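Local structure of possible prolidase (Bifidobacterium longum NCC2705, 2P9B) at residues Ala290-Thr302 with Leu316-Ala330. The protein is probably an amidohydrolase acting on carbon-nitrogen bonds other than peptide bonds, or possibly a prolidase, its substrate being unsettled. Residues are numbered along the deposited sequence; the frame is centred on the assembly and turned at random.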
loop_
_atom_site.group_PDB
_atom_site.type_symbol
_atom_site.label_atom_id
_atom_site.label_comp_id
_atom_site.label_asym_id
_atom_site.label_seq_id
_atom_site.Cartn_x
_atom_site.Cartn_y
_atom_site.Cartn_z
ATOM N N ALA A 290 -10.074 -5.603 -5.853
ATOM C CA ALA A 290 -8.663 -5.868 -6.070
ATOM C C ALA A 290 -8.114 -6.702 -4.924
ATOM O O ALA A 290 -8.707 -6.759 -3.851
ATOM C CB ALA A 290 -7.889 -4.553 -6.177
ATOM N N LEU A 291 -6.985 -7.355 -5.168
ATOM C CA LEU A 291 -6.342 -8.182 -4.154
ATOM C C LEU A 291 -5.024 -7.553 -3.705
ATOM O O LEU A 291 -4.234 -7.111 -4.536
ATOM C CB LEU A 291 -6.065 -9.573 -4.724
ATOM C CG LEU A 291 -5.260 -10.533 -3.842
ATOM C CD1 LEU A 291 -6.059 -10.903 -2.604
ATOM C CD2 LEU A 291 -4.915 -11.776 -4.631
ATOM N N ILE A 292 -4.797 -7.501 -2.391
ATOM C CA ILE A 292 -3.550 -6.968 -1.826
ATOM C C ILE A 292 -2.998 -8.133 -0.994
ATOM O O ILE A 292 -3.256 -8.226 0.201
ATOM C CB ILE A 292 -3.797 -5.754 -0.884
ATOM C CG1 ILE A 292 -4.702 -4.718 -1.565
ATOM C CG2 ILE A 292 -2.458 -5.075 -0.543
ATOM C CD1 ILE A 292 -4.092 -4.071 -2.779
ATOM N N PRO A 293 -2.229 -9.039 -1.623
ATOM C CA PRO A 293 -1.660 -10.207 -0.937
ATOM C C PRO A 293 -0.939 -9.978 0.386
ATOM O O PRO A 293 -1.027 -10.811 1.287
ATOM C CB PRO A 293 -0.732 -10.814 -1.990
ATOM C CG PRO A 293 -1.376 -10.419 -3.282
ATOM C CD PRO A 293 -1.752 -8.977 -3.016
ATOM N N THR A 294 -0.221 -8.865 0.501
ATOM C CA THR A 294 0.538 -8.561 1.714
ATOM C C THR A 294 1.385 -9.764 2.139
ATOM O O THR A 294 1.382 -10.168 3.303
ATOM C CB THR A 294 -0.387 -8.149 2.887
ATOM O OG1 THR A 294 -1.089 -9.295 3.378
ATOM C CG2 THR A 294 -1.405 -7.121 2.425
ATOM N N LEU A 295 2.125 -10.321 1.185
ATOM C CA LEU A 295 2.968 -11.477 1.461
ATOM C C LEU A 295 3.987 -11.184 2.556
ATOM O O LEU A 295 4.351 -12.071 3.325
ATOM C CB LEU A 295 3.687 -11.930 0.190
ATOM C CG LEU A 295 2.753 -12.365 -0.947
ATOM C CD1 LEU A 295 3.575 -12.844 -2.131
ATOM C CD2 LEU A 295 1.830 -13.472 -0.460
ATOM N N SER A 296 4.444 -9.940 2.623
ATOM C CA SER A 296 5.408 -9.532 3.641
ATOM C C SER A 296 4.919 -9.787 5.064
ATOM O O SER A 296 5.723 -9.966 5.982
ATOM C CB SER A 296 5.726 -8.040 3.504
ATOM O OG SER A 296 6.471 -7.769 2.341
ATOM N N ALA A 297 3.603 -9.792 5.258
ATOM C CA ALA A 297 3.054 -9.993 6.591
ATOM C C ALA A 297 2.912 -11.454 7.001
ATOM O O ALA A 297 3.010 -11.781 8.179
ATOM C CB ALA A 297 1.705 -9.286 6.714
ATOM N N GLY A 298 2.701 -12.339 6.035
ATOM C CA GLY A 298 2.527 -13.738 6.382
ATOM C C GLY A 298 3.769 -14.606 6.372
ATOM O O GLY A 298 3.960 -15.436 7.268
ATOM N N LEU A 299 4.624 -14.413 5.374
ATOM C CA LEU A 299 5.828 -15.222 5.237
ATOM C C LEU A 299 6.780 -15.280 6.427
ATOM O O LEU A 299 7.350 -16.333 6.704
ATOM C CB LEU A 299 6.593 -14.810 3.980
ATOM C CG LEU A 299 5.949 -15.308 2.684
ATOM C CD1 LEU A 299 6.643 -14.689 1.479
ATOM C CD2 LEU A 299 6.038 -16.833 2.635
ATOM N N PRO A 300 6.985 -14.156 7.134
ATOM C CA PRO A 300 7.896 -14.196 8.284
ATOM C C PRO A 300 7.510 -15.258 9.311
ATOM O O PRO A 300 8.371 -15.930 9.880
ATOM C CB PRO A 300 7.789 -12.785 8.853
ATOM C CG PRO A 300 7.557 -11.957 7.625
ATOM C CD PRO A 300 6.540 -12.776 6.865
ATOM N N LEU A 301 6.210 -15.409 9.539
ATOM C CA LEU A 301 5.711 -16.375 10.510
ATOM C C LEU A 301 5.987 -17.825 10.132
ATOM O O LEU A 301 6.023 -18.694 11.002
ATOM C CB LEU A 301 4.209 -16.183 10.710
ATOM C CG LEU A 301 3.792 -14.819 11.262
ATOM C CD1 LEU A 301 2.280 -14.716 11.267
ATOM C CD2 LEU A 301 4.358 -14.631 12.664
ATOM N N THR A 302 6.174 -18.091 8.842
ATOM C CA THR A 302 6.431 -19.456 8.389
ATOM C C THR A 302 7.895 -19.722 8.047
ATOM O O THR A 302 8.322 -20.874 8.001
ATOM C CB THR A 302 5.578 -19.810 7.145
ATOM O OG1 THR A 302 5.973 -18.987 6.038
ATOM C CG2 THR A 302 4.100 -19.594 7.435
ATOM N N LEU A 316 1.611 -21.673 14.381
ATOM C CA LEU A 316 2.523 -21.907 13.266
ATOM C C LEU A 316 1.803 -22.716 12.197
ATOM O O LEU A 316 1.899 -22.414 11.007
ATOM C CB LEU A 316 3.774 -22.666 13.730
ATOM C CG LEU A 316 4.753 -23.080 12.624
ATOM C CD1 LEU A 316 5.293 -21.845 11.903
ATOM C CD2 LEU A 316 5.894 -23.885 13.225
ATOM N N GLU A 317 1.082 -23.747 12.627
ATOM C CA GLU A 317 0.335 -24.589 11.702
ATOM C C GLU A 317 -0.721 -23.741 10.998
ATOM O O GLU A 317 -0.899 -23.838 9.784
ATOM C CB GLU A 317 -0.328 -25.744 12.453
ATOM C CG GLU A 317 -1.162 -26.681 11.586
ATOM C CD GLU A 317 -0.384 -27.249 10.416
ATOM O OE1 GLU A 317 0.829 -27.503 10.576
ATOM O OE2 GLU A 317 -0.986 -27.457 9.338
ATOM N N ASN A 318 -1.417 -22.905 11.765
ATOM C CA ASN A 318 -2.438 -22.037 11.185
ATOM C C ASN A 318 -1.792 -21.120 10.148
ATOM O O ASN A 318 -2.298 -20.965 9.038
ATOM C CB ASN A 318 -3.116 -21.188 12.269
ATOM C CG ASN A 318 -4.079 -21.990 13.131
ATOM O OD1 ASN A 318 -4.629 -23.003 12.694
ATOM N ND2 ASN A 318 -4.307 -21.524 14.356
ATOM N N SER A 319 -0.664 -20.524 10.525
ATOM C CA SER A 319 0.072 -19.624 9.652
ATOM C C SER A 319 0.483 -20.292 8.344
ATOM O O SER A 319 0.340 -19.707 7.271
ATOM C CB SER A 319 1.310 -19.093 10.381
ATOM O OG SER A 319 0.935 -18.313 11.501
ATOM N N LYS A 320 0.991 -21.520 8.428
ATOM C CA LYS A 320 1.399 -22.239 7.228
ATOM C C LYS A 320 0.207 -22.438 6.295
ATOM O O LYS A 320 0.329 -22.266 5.085
ATOM C CB LYS A 320 2.013 -23.605 7.587
ATOM C CG LYS A 320 3.315 -23.530 8.379
ATOM C CD LYS A 320 3.858 -24.925 8.688
ATOM C CE LYS A 320 5.178 -24.859 9.444
ATOM N NZ LYS A 320 6.225 -24.135 8.666
ATOM N N ASN A 321 -0.952 -22.783 6.850
ATOM C CA ASN A 321 -2.126 -22.995 6.007
ATOM C C ASN A 321 -2.607 -21.691 5.374
ATOM O O ASN A 321 -2.944 -21.656 4.195
ATOM C CB ASN A 321 -3.258 -23.651 6.801
ATOM C CG ASN A 321 -2.862 -25.011 7.353
ATOM O OD1 ASN A 321 -1.942 -25.655 6.846
ATOM N ND2 ASN A 321 -3.563 -25.457 8.382
ATOM N N VAL A 322 -2.630 -20.619 6.154
ATOM C CA VAL A 322 -3.060 -19.324 5.636
ATOM C C VAL A 322 -2.086 -18.763 4.600
ATOM O O VAL A 322 -2.506 -18.270 3.552
ATOM C CB VAL A 322 -3.211 -18.290 6.769
ATOM C CG1 VAL A 322 -3.257 -16.867 6.188
ATOM C CG2 VAL A 322 -4.474 -18.575 7.560
ATOM N N VAL A 323 -0.790 -18.818 4.901
ATOM C CA VAL A 323 0.218 -18.294 3.985
ATOM C C VAL A 323 0.232 -19.065 2.671
ATOM O O VAL A 323 0.477 -18.491 1.611
ATOM C CB VAL A 323 1.630 -18.326 4.619
ATOM C CG1 VAL A 323 2.678 -17.908 3.593
ATOM C CG2 VAL A 323 1.675 -17.375 5.806
ATOM N N GLY A 324 -0.031 -20.368 2.743
ATOM C CA GLY A 324 -0.065 -21.169 1.536
ATOM C C GLY A 324 -1.194 -20.689 0.642
ATOM O O GLY A 324 -1.056 -20.620 -0.580
ATOM N N GLY A 325 -2.322 -20.358 1.263
ATOM C CA GLY A 325 -3.463 -19.864 0.516
ATOM C C GLY A 325 -3.200 -18.477 -0.047
ATOM O O GLY A 325 -3.622 -18.167 -1.158
HETATM N N MSE A 326 -2.512 -17.630 0.718
HETATM C CA MSE A 326 -2.199 -16.280 0.251
HETATM C C MSE A 326 -1.307 -16.370 -0.986
HETATM O O MSE A 326 -1.512 -15.667 -1.979
HETATM C CB MSE A 326 -1.471 -15.476 1.345
HETATM C CG MSE A 326 -2.349 -15.030 2.532
HETATM SE SE MSE A 326 -1.379 -14.497 4.095
HETATM C CE MSE A 326 -0.138 -13.352 3.260
ATOM N N VAL A 327 -0.309 -17.240 -0.922
ATOM C CA VAL A 327 0.604 -17.393 -2.041
ATOM C C VAL A 327 -0.098 -17.984 -3.253
ATOM O O VAL A 327 -0.014 -17.441 -4.354
ATOM C CB VAL A 327 1.811 -18.275 -1.647
ATOM C CG1 VAL A 327 2.640 -18.620 -2.876
ATOM C CG2 VAL A 327 2.664 -17.533 -0.633
ATOM N N SER A 328 -0.798 -19.094 -3.050
ATOM C CA SER A 328 -1.500 -19.731 -4.151
ATOM C C SER A 328 -2.527 -18.776 -4.763
ATOM O O SER A 328 -2.618 -18.657 -5.984
ATOM C CB SER A 328 -2.189 -21.007 -3.663
ATOM O OG SER A 328 -2.755 -21.717 -4.756
ATOM N N GLY A 329 -3.288 -18.089 -3.912
ATOM C CA GLY A 329 -4.289 -17.158 -4.403
ATOM C C GLY A 329 -3.711 -15.999 -5.200
ATOM O O GLY A 329 -4.315 -15.546 -6.164
ATOM N N ALA A 330 -2.540 -15.511 -4.798
ATOM C CA ALA A 330 -1.913 -14.405 -5.510
ATOM C C ALA A 330 -1.477 -14.871 -6.893
ATOM O O ALA A 330 -1.598 -14.143 -7.872
ATOM C CB ALA A 330 -0.707 -13.887 -4.723
#
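Selenomethionine Met326 feeds its methyl into the turn that links strand 290-292 to the following helix, a worked example of how a methyl can pack against backbone carbonyl oxygens in a buried turn. Its chain runs nearly extended to the selenium and bends there (chi3 48°), which brings CE to 3.3 Å from Pro293 O and 3.5 Å from Thr294 O. Val323 repeats the theme, its CG2 sitting 3.3 Å from Gly298 O. Gly298 has no side chain, and a CB there would clash with Met326 CE and crowd Val323 CG2; helix 295-302 and helix 316-330 approach to 8.9 Å between axes.

Apolar pairs carry the rest. Pro293 CG rests on Ala330 CB at 3.8 Å; farther along, Leu295 crosses Val327 and Leu299 crosses Val323 at about right angles, CD2 of Leu299 lying 3.7 Å from Val323 CG1. Val323 CG2 also meets Thr302 CG2 tip to tip.

Among polar contacts, Thr294 OG1 donates to Pro293 O over 2.6 Å from above the carbonyl plane, while its side chain touches His266 and His77, beside a possible empty metal site of His77, His79 and Asp345. A valine in its place would probably leave Pro293 O without this hydroxyl donor and the turn less firmly fixed. Glu359 takes bonds from Leu295 N and Ser296 OG.

No hydrogen bond joins the two segments, so apolar and methyl-to-carbonyl packing holds the turn and helix 295-303 to helix 313-335, consistent with a TIM-barrel-like amidohydrolase fold.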